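Local coordinates for putative ABC transporter subunit, substrate-binding component (Rhodopseudomonas palustris, PDB 4EVS), which probably serves as the periplasmic substrate-binding component of an ABC transporter for lignin-derived aromatic acids, here holding 4-hydroxybenzoate, at residues Ile242-Ser245 against Gly246-Ile249. Numbering follows the deposited sequence.
Sequences IGDS and GIGI
The contact between Gly243 and Gly246, and between Asp244 and Ile247, is a local one: a single turn of 3-10 helix running into a type II beta turn, in the surface loop that joins helix 239-242 to strand 250-253 of a periplasmic binding protein fold. It illustrates how glycines let a chain leave a helix and reverse in few residues. Gly243, the first residue past the helix to leave helical angles, has positive phi (78°). Gly243 O accepts a hydrogen bond from Gly246 N at 2.8 Å, and Asp244 O one from Ile247 N at 3.0 Å; these two successive i to i+3 bonds define the 3-10 turn. Gly246 must be small, because Ile242 CG2 rests 3.5 Å from Gly246 CA, where a beta carbon would collide with it. That methyl is brought over the turn by lying anti to the backbone N of Ile242, and the Ile242 side chain also packs on Leu209 and Val212 of helix 206-217. The type II turn follows, closed by Ile249 N on Gly246 O (3.0 Å), with Gly248 at its positive-phi corner; backbone hydrogen bonds join Gly248 and Ile249 to Val345 of strand 335-348. Ile247 also lies on Leu352 and Lys347, and its CD1 comes 4.0 Å from Asp244 CB. An alanine here would probably leave a gap between the turn and Leu352, with Asp244 CB losing its methyl neighbour. Closer to the backbone, Ile247 CG1 sits 3.2 Å from Asp244 O.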
loop_
_atom_site.group_PDB
_atom_site.type_symbol
_atom_site.label_atom_id
_atom_site.label_comp_id
_atom_site.label_asym_id
_atom_site.label_seq_id
_atom_site.Cartn_x
_atom_site.Cartn_y
_atom_site.Cartn_z
ATOM N N ILE A 242 5.330 6.286 -17.539
ATOM C CA ILE A 242 4.924 5.174 -18.381
ATOM C C ILE A 242 4.473 5.696 -19.730
ATOM O O ILE A 242 4.841 5.114 -20.788
ATOM C CB ILE A 242 3.782 4.333 -17.745
ATOM C CG1 ILE A 242 4.262 3.664 -16.469
ATOM C CG2 ILE A 242 3.262 3.320 -18.707
ATOM C CD1 ILE A 242 3.123 3.123 -15.584
ATOM N N GLY A 243 3.657 6.745 -19.696
ATOM C CA GLY A 243 3.096 7.414 -20.853
ATOM C C GLY A 243 1.921 6.687 -21.477
ATOM O O GLY A 243 1.416 5.662 -20.943
ATOM N N ASP A 244 1.488 7.193 -22.627
ATOM C CA ASP A 244 0.280 6.680 -23.236
ATOM C C ASP A 244 0.394 5.227 -23.672
ATOM O O ASP A 244 -0.617 4.557 -23.778
ATOM C CB ASP A 244 -0.178 7.532 -24.419
ATOM C CG ASP A 244 -0.642 8.915 -24.024
ATOM O OD1 ASP A 244 -0.854 9.226 -22.833
ATOM O OD2 ASP A 244 -0.790 9.718 -24.965
ATOM N N SER A 245 1.603 4.710 -23.826
ATOM C CA SER A 245 1.689 3.261 -24.021
ATOM C C SER A 245 1.190 2.420 -22.844
ATOM O O SER A 245 0.941 1.215 -22.981
ATOM C CB SER A 245 3.087 2.833 -24.403
ATOM O OG SER A 245 3.331 3.274 -25.706
ATOM N N GLY A 246 1.028 3.022 -21.687
ATOM C CA GLY A 246 0.463 2.307 -20.556
ATOM C C GLY A 246 -1.031 2.080 -20.639
ATOM O O GLY A 246 -1.585 1.295 -19.852
ATOM N N ILE A 247 -1.705 2.765 -21.568
ATOM C CA ILE A 247 -3.134 2.716 -21.664
ATOM C C ILE A 247 -3.537 1.269 -21.832
ATOM O O ILE A 247 -2.997 0.534 -22.666
ATOM C CB ILE A 247 -3.699 3.618 -22.812
ATOM C CG1 ILE A 247 -3.507 5.092 -22.432
ATOM C CG2 ILE A 247 -5.179 3.265 -23.078
ATOM C CD1 ILE A 247 -3.788 6.121 -23.600
ATOM N N GLY A 248 -4.483 0.852 -21.025
ATOM C CA GLY A 248 -4.978 -0.525 -21.074
ATOM C C GLY A 248 -4.433 -1.490 -20.027
ATOM O O GLY A 248 -4.985 -2.571 -19.817
ATOM N N ILE A 249 -3.380 -1.094 -19.327
ATOM C CA ILE A 249 -2.860 -1.915 -18.254
ATOM C C ILE A 249 -3.921 -2.010 -17.153
ATOM O O ILE A 249 -4.498 -1.012 -16.770
ATOM C CB ILE A 249 -1.545 -1.345 -17.650
ATOM C CG1 ILE A 249 -0.403 -1.491 -18.660
ATOM C CG2 ILE A 249 -1.218 -2.076 -16.356
ATOM C CD1 ILE A 249 0.868 -0.714 -18.305
#